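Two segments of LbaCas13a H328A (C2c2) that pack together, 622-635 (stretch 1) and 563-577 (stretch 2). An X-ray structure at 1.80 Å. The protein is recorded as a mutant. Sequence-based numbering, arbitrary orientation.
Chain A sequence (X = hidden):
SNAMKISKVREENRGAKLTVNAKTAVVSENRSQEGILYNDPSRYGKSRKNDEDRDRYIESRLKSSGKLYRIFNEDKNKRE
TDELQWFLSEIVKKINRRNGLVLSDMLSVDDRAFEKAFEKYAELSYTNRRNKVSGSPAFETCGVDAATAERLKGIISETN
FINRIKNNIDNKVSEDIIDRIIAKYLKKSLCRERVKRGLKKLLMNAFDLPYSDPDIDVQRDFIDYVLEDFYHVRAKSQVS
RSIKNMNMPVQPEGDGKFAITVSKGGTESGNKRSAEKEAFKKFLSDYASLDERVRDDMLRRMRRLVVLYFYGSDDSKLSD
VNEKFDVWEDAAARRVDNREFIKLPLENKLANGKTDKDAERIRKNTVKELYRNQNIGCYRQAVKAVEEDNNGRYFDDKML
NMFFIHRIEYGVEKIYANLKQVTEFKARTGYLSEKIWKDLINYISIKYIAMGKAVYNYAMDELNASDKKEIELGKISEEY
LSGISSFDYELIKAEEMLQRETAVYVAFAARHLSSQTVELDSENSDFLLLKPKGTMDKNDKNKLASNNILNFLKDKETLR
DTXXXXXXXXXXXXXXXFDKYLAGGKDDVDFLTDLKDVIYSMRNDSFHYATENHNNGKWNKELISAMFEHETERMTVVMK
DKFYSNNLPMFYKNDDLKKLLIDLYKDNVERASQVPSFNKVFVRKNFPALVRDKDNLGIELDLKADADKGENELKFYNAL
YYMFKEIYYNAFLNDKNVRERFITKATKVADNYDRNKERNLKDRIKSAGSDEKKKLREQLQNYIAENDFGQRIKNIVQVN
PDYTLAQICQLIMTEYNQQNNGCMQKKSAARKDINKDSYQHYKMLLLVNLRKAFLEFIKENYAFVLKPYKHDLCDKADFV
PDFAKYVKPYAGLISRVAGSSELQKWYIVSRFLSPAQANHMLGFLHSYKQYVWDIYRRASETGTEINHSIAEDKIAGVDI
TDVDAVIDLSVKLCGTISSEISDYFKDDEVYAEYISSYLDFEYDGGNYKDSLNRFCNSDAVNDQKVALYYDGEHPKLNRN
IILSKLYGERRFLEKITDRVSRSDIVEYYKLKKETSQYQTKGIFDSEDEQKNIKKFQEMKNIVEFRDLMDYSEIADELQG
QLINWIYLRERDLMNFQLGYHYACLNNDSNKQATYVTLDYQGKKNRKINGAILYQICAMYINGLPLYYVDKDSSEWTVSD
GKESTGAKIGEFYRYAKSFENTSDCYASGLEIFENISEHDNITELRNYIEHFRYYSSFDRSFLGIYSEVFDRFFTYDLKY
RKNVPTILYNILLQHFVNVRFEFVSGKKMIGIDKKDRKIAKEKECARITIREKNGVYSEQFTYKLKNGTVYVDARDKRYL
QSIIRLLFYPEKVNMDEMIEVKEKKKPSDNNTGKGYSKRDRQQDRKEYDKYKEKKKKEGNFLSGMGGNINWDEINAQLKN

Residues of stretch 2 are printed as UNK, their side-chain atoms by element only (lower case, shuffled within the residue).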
# COMPACT_ATOMS: atom_id res chain seq x y z
N GLU A 622 -18.20 -6.74 -31.91
CA GLU A 622 -18.98 -7.95 -32.12
C GLU A 622 -18.13 -9.19 -31.88
O GLU A 622 -18.60 -10.17 -31.30
CB GLU A 622 -19.58 -7.96 -33.53
CG GLU A 622 -20.67 -6.91 -33.73
CD GLU A 622 -20.12 -5.49 -33.89
OE1 GLU A 622 -19.04 -5.32 -34.49
OE2 GLU A 622 -20.79 -4.55 -33.42
N LEU A 623 -16.87 -9.15 -32.31
CA LEU A 623 -15.98 -10.29 -32.09
C LEU A 623 -15.75 -10.52 -30.60
O LEU A 623 -15.96 -11.62 -30.09
CB LEU A 623 -14.67 -10.08 -32.83
CG LEU A 623 -13.51 -11.03 -32.50
CD1 LEU A 623 -13.86 -12.49 -32.76
CD2 LEU A 623 -12.26 -10.60 -33.27
N ILE A 624 -15.33 -9.47 -29.89
CA ILE A 624 -15.04 -9.60 -28.46
C ILE A 624 -16.29 -10.05 -27.70
O ILE A 624 -16.23 -10.94 -26.85
CB ILE A 624 -14.49 -8.28 -27.89
CG1 ILE A 624 -13.26 -7.82 -28.69
CG2 ILE A 624 -14.13 -8.44 -26.41
CD1 ILE A 624 -12.09 -8.80 -28.65
N SER A 625 -17.44 -9.46 -28.03
CA SER A 625 -18.69 -9.83 -27.38
C SER A 625 -19.05 -11.29 -27.66
O SER A 625 -19.53 -12.00 -26.76
CB SER A 625 -19.82 -8.91 -27.85
OG SER A 625 -21.08 -9.46 -27.51
N ALA A 626 -18.84 -11.75 -28.89
CA ALA A 626 -19.13 -13.14 -29.21
C ALA A 626 -18.15 -14.08 -28.51
O ALA A 626 -18.53 -15.19 -28.13
CB ALA A 626 -19.08 -13.36 -30.72
N MET A 627 -16.91 -13.65 -28.34
CA MET A 627 -15.96 -14.47 -27.58
C MET A 627 -16.36 -14.55 -26.12
O MET A 627 -16.26 -15.62 -25.50
CB MET A 627 -14.55 -13.91 -27.72
CG MET A 627 -13.91 -14.21 -29.06
SD MET A 627 -12.24 -13.57 -29.17
CE MET A 627 -11.28 -14.84 -28.32
N PHE A 628 -16.83 -13.44 -25.55
CA PHE A 628 -17.32 -13.49 -24.18
C PHE A 628 -18.49 -14.45 -24.06
O PHE A 628 -18.52 -15.29 -23.15
CB PHE A 628 -17.75 -12.11 -23.69
CG PHE A 628 -18.28 -12.13 -22.28
CD1 PHE A 628 -17.40 -12.23 -21.21
CD2 PHE A 628 -19.63 -12.07 -22.03
CE1 PHE A 628 -17.88 -12.26 -19.91
CE2 PHE A 628 -20.12 -12.10 -20.74
CZ PHE A 628 -19.23 -12.21 -19.67
N GLU A 629 -19.48 -14.34 -24.95
CA GLU A 629 -20.61 -15.26 -24.86
C GLU A 629 -20.14 -16.70 -25.00
O GLU A 629 -20.62 -17.58 -24.29
CB GLU A 629 -21.67 -14.93 -25.91
CG GLU A 629 -22.83 -15.92 -25.89
CD GLU A 629 -23.99 -15.47 -26.75
OE1 GLU A 629 -23.73 -14.81 -27.78
OE2 GLU A 629 -25.15 -15.78 -26.39
N HIS A 630 -19.20 -16.94 -25.91
CA HIS A 630 -18.67 -18.29 -26.08
C HIS A 630 -18.06 -18.80 -24.79
O HIS A 630 -18.25 -19.96 -24.42
CB HIS A 630 -17.65 -18.30 -27.22
CG HIS A 630 -17.21 -19.68 -27.63
ND1 HIS A 630 -16.08 -20.28 -27.11
CD2 HIS A 630 -17.73 -20.55 -28.52
CE1 HIS A 630 -15.94 -21.47 -27.66
NE2 HIS A 630 -16.93 -21.67 -28.51
N GLU A 631 -17.36 -17.93 -24.06
CA GLU A 631 -16.75 -18.35 -22.81
C GLU A 631 -17.79 -18.57 -21.71
O GLU A 631 -17.64 -19.48 -20.90
CB GLU A 631 -15.70 -17.33 -22.38
CG GLU A 631 -14.54 -17.30 -23.34
CD GLU A 631 -13.19 -17.10 -22.66
OE1 GLU A 631 -12.96 -15.99 -22.16
OE2 GLU A 631 -12.38 -18.06 -22.65
N THR A 632 -18.84 -17.74 -21.67
CA THR A 632 -19.89 -17.97 -20.67
C THR A 632 -20.53 -19.34 -20.87
O THR A 632 -20.93 -19.98 -19.89
CB THR A 632 -20.99 -16.90 -20.71
OG1 THR A 632 -21.74 -17.00 -21.93
CG2 THR A 632 -20.43 -15.52 -20.56
N GLU A 633 -20.60 -19.81 -22.11
CA GLU A 633 -21.25 -21.08 -22.38
C GLU A 633 -20.51 -22.25 -21.75
O GLU A 633 -21.10 -23.31 -21.56
CB GLU A 633 -21.41 -21.28 -23.88
CG GLU A 633 -22.63 -20.56 -24.44
CD GLU A 633 -22.56 -20.33 -25.94
OE1 GLU A 633 -21.62 -20.87 -26.58
OE2 GLU A 633 -23.44 -19.63 -26.48
N ARG A 634 -19.23 -22.09 -21.41
CA ARG A 634 -18.51 -23.21 -20.82
C ARG A 634 -18.50 -23.18 -19.29
O ARG A 634 -18.05 -24.15 -18.68
CB ARG A 634 -17.07 -23.30 -21.37
CG ARG A 634 -16.15 -22.12 -21.11
CD ARG A 634 -14.81 -22.31 -21.84
NE ARG A 634 -14.00 -23.36 -21.22
CZ ARG A 634 -12.71 -23.26 -20.92
NH1 ARG A 634 -12.04 -22.15 -21.21
NH2 ARG A 634 -12.07 -24.27 -20.35
N MET A 635 -19.04 -22.13 -18.67
CA MET A 635 -18.83 -21.92 -17.24
C MET A 635 -19.46 -23.02 -16.39
O MET A 635 -18.86 -23.47 -15.41
CB MET A 635 -19.37 -20.55 -16.82
CG MET A 635 -18.58 -19.39 -17.41
SD MET A 635 -16.80 -19.59 -17.21
CE MET A 635 -16.65 -19.40 -15.43
N UNK A 563 -2.82 -17.03 -29.61
CA UNK A 563 -3.74 -16.17 -28.87
C UNK A 563 -4.72 -17.01 -28.06
O UNK A 563 -5.01 -16.72 -26.90
c UNK A 563 -5.61 -14.53 -29.10
c UNK A 563 -4.48 -15.22 -29.82
c UNK A 563 -4.15 -13.50 -31.67
c UNK A 563 -3.52 -14.22 -30.48
N UNK A 564 -5.26 -18.06 -28.68
CA UNK A 564 -6.31 -18.82 -28.01
C UNK A 564 -5.80 -19.66 -26.85
O UNK A 564 -6.61 -20.19 -26.09
c UNK A 564 -7.05 -19.69 -29.04
c UNK A 564 -7.89 -18.91 -30.08
c UNK A 564 -8.96 -18.13 -29.35
c UNK A 564 -8.52 -19.85 -31.12
N UNK A 565 -4.47 -19.79 -26.67
CA UNK A 565 -3.96 -20.38 -25.43
C UNK A 565 -4.47 -19.62 -24.21
O UNK A 565 -4.72 -20.21 -23.15
c UNK A 565 -2.43 -20.38 -25.43
o UNK A 565 0.36 -20.89 -25.44
c UNK A 565 -1.78 -21.34 -26.40
c UNK A 565 -0.27 -21.20 -26.44
n UNK A 565 0.32 -21.45 -27.61
N UNK A 566 -4.62 -18.30 -24.34
CA UNK A 566 -5.11 -17.44 -23.27
C UNK A 566 -6.62 -17.46 -23.15
O UNK A 566 -7.16 -16.92 -22.17
c UNK A 566 -1.17 -15.85 -21.99
c UNK A 566 -2.53 -15.85 -22.13
c UNK A 566 -0.93 -16.14 -24.35
c UNK A 566 -4.61 -16.03 -23.50
c UNK A 566 -0.37 -16.00 -23.10
c UNK A 566 -2.30 -16.15 -24.49
c UNK A 566 -3.12 -15.98 -23.38
o UNK A 566 1.00 -16.00 -22.93
N UNK A 567 -7.31 -18.06 -24.12
CA UNK A 567 -8.74 -18.32 -24.04
C UNK A 567 -9.00 -19.81 -23.86
O UNK A 567 -9.99 -20.35 -24.37
c UNK A 567 -10.40 -15.49 -24.80
c UNK A 567 -9.34 -13.47 -25.58
c UNK A 567 -8.34 -14.24 -26.17
c UNK A 567 -8.39 -15.62 -26.07
c UNK A 567 -9.41 -16.26 -25.39
c UNK A 567 -10.36 -14.10 -24.90
c UNK A 567 -9.45 -17.77 -25.28
N UNK A 568 -8.08 -20.49 -23.18
CA UNK A 568 -8.27 -21.86 -22.74
C UNK A 568 -7.83 -22.92 -23.73
O UNK A 568 -8.02 -24.11 -23.45
N UNK A 569 -7.25 -22.53 -24.86
CA UNK A 569 -6.78 -23.47 -25.87
C UNK A 569 -7.65 -23.45 -27.11
O UNK A 569 -8.89 -23.44 -27.04
N UNK A 570 -7.00 -23.48 -28.28
CA UNK A 570 -7.75 -23.36 -29.53
C UNK A 570 -8.71 -24.52 -29.74
O UNK A 570 -9.69 -24.38 -30.49
c UNK A 570 -6.43 -25.51 -31.86
c UNK A 570 -6.06 -24.46 -31.09
n UNK A 570 -5.36 -26.37 -31.90
c UNK A 570 -6.79 -23.21 -30.72
n UNK A 570 -4.76 -24.70 -30.70
c UNK A 570 -4.37 -25.87 -31.19
N UNK A 571 -8.49 -25.65 -29.05
CA UNK A 571 -9.40 -26.78 -29.16
C UNK A 571 -10.80 -26.45 -28.66
O UNK A 571 -11.76 -27.13 -29.03
c UNK A 571 -8.85 -27.99 -28.40
o UNK A 571 -9.06 -27.85 -27.00
N UNK A 572 -10.95 -25.42 -27.83
CA UNK A 572 -12.26 -25.01 -27.35
C UNK A 572 -12.98 -24.08 -28.31
O UNK A 572 -14.12 -23.70 -28.03
c UNK A 572 -11.12 -24.20 -23.72
c UNK A 572 -11.39 -25.11 -24.89
c UNK A 572 -12.22 -26.31 -24.46
c UNK A 572 -12.12 -24.33 -25.98
N UNK A 573 -12.35 -23.71 -29.42
CA UNK A 573 -12.89 -22.70 -30.33
C UNK A 573 -13.10 -23.24 -31.74
O UNK A 573 -13.27 -22.46 -32.68
c UNK A 573 -11.97 -21.48 -30.36
c UNK A 573 -12.64 -19.67 -28.60
c UNK A 573 -14.16 -17.83 -28.47
c UNK A 573 -13.74 -17.56 -27.16
c UNK A 573 -11.07 -21.14 -27.99
c UNK A 573 -12.79 -18.33 -26.54
c UNK A 573 -11.88 -20.80 -29.03
c UNK A 573 -12.24 -19.38 -27.28
c UNK A 573 -13.62 -18.87 -29.20
n UNK A 573 -11.29 -20.30 -26.93
N UNK A 574 -13.09 -24.57 -31.91
CA UNK A 574 -13.25 -25.15 -33.24
C UNK A 574 -14.60 -24.80 -33.86
O UNK A 574 -14.73 -24.77 -35.09
o UNK A 574 -14.14 -27.22 -32.39
c UNK A 574 -13.08 -26.66 -33.18
c UNK A 574 -11.75 -27.02 -32.54
N UNK A 575 -15.61 -24.54 -33.03
CA UNK A 575 -16.96 -24.22 -33.49
C UNK A 575 -17.22 -22.72 -33.60
O UNK A 575 -18.36 -22.32 -33.86
o UNK A 575 -19.28 -23.89 -30.78
c UNK A 575 -17.99 -24.84 -32.54
c UNK A 575 -18.14 -24.05 -31.25
o UNK A 575 -17.11 -23.59 -30.71
N UNK A 576 -16.20 -21.88 -33.40
CA UNK A 576 -16.41 -20.44 -33.36
C UNK A 576 -16.19 -19.84 -34.74
O UNK A 576 -15.13 -20.05 -35.34
c UNK A 576 -16.37 -15.65 -31.58
c UNK A 576 -15.46 -19.77 -32.36
c UNK A 576 -17.13 -16.65 -31.00
c UNK A 576 -15.32 -15.98 -32.41
c UNK A 576 -16.84 -17.97 -31.26
c UNK A 576 -15.78 -18.32 -32.09
c UNK A 576 -15.03 -17.32 -32.65
N UNK A 577 -17.15 -19.08 -35.27
CA UNK A 577 -17.03 -18.55 -36.64
C UNK A 577 -16.12 -17.33 -36.71
O UNK A 577 -16.57 -16.19 -36.87
c UNK A 577 -18.41 -18.67 -34.63
c UNK A 577 -19.09 -17.83 -35.69
c UNK A 577 -18.48 -18.25 -37.00
O HOH W 1 -12.57 -20.46 -23.47
O HOH W 2 -9.20 -24.67 -21.03

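Position 563 carries four carbons, forked at the first, with one arm two carbons long: Ile 563. It lies out of reach of stretch 1, in a helix that begins earlier in the chain. Position 564 also has four carbons, but forked at the second, one of them 4.2 Å from Met 627 CE, a loose apolar contact suited to a buried site: Leu 564, the near atom being CD2.

At 565 three carbons end in one oxygen and one nitrogen, the amide of Gln 565, whose OE1 is hydrogen-bonded elsewhere in the structure. Position 566 has one carbon, then a six-carbon ring bearing an oxygen: Tyr 566, pointing away from stretch 1. Position 567 has the same ring without the oxygen. Met 627 CE sits 3.4 Å from its ring centroid, almost on the normal, so that the methyl group makes a CH-pi contact with the face, while Glu 631 OE1 approaches the ring edge. This is Phe 567.

Position 568 has no side-chain atoms and a phi of 89°, which favours glycine. A CB here would point toward stretch 1 and lie only 2.6 Å from Arg 634 NH1, a clash, so Gly 568 fits on both counts. Position 569 is bare too; at its backbone angles a CB would be jammed against the preceding carbonyl oxygen, and this is Gly 569.

Position 570 shows one carbon and a five-membered ring of three carbons and two nitrogens: His 570, which opens a short 3-10 segment far from the partner. Position 571 has one carbon and one oxygen, Ser 571, also without contact. Position 572 has four carbons forked at the second and points toward stretch 1. One carbon lies over one face of the Arg 634 guanidinium, a flat group that offers such a methyl a surface to rest on. It is Leu 572, with CD1 3.4 Å from Arg 634 CZ.

Position 573 has one carbon, then fused five- and six-membered rings holding eight carbons and one nitrogen. The large ring offers two faces, one to Met 627 CE and the opposite one to His 630. It is Trp 573, and its NE1 donates to Phe 567 O at 2.9 Å, tying the loop together.

Position 574, one carbon carrying an oxygen and a carbon, is Thr 574, exposed and turned away. At 575 two carbons end in two oxygens, a carboxylate that accepts a hydrogen bond from His 630 NE2: Asp 575, with OD1 the acceptor at 2.9 Å from His 630 NE2. Position 576 has one carbon and a plain six-carbon ring that directs its edge toward the His 630 face: Phe 576, whose CZ packs 3.7 Å from Ala 626 CB. Position 577, three carbons closed onto the backbone nitrogen, is Pro 577, out of contact.

The contact thus joins a helix to a compact loop. Met 627 fits against aromatic rings, whereas His 630 combines an offset stack on Trp 573 with its hydrogen bond to Asp 575. Beside them, a water donates to Phe 567 O and Glu 631 OE2 and accepts from Arg 634 NH1, linking the polar groups.

Stretch 2, residues 563-577: ILQYFGGHSLWTDFP
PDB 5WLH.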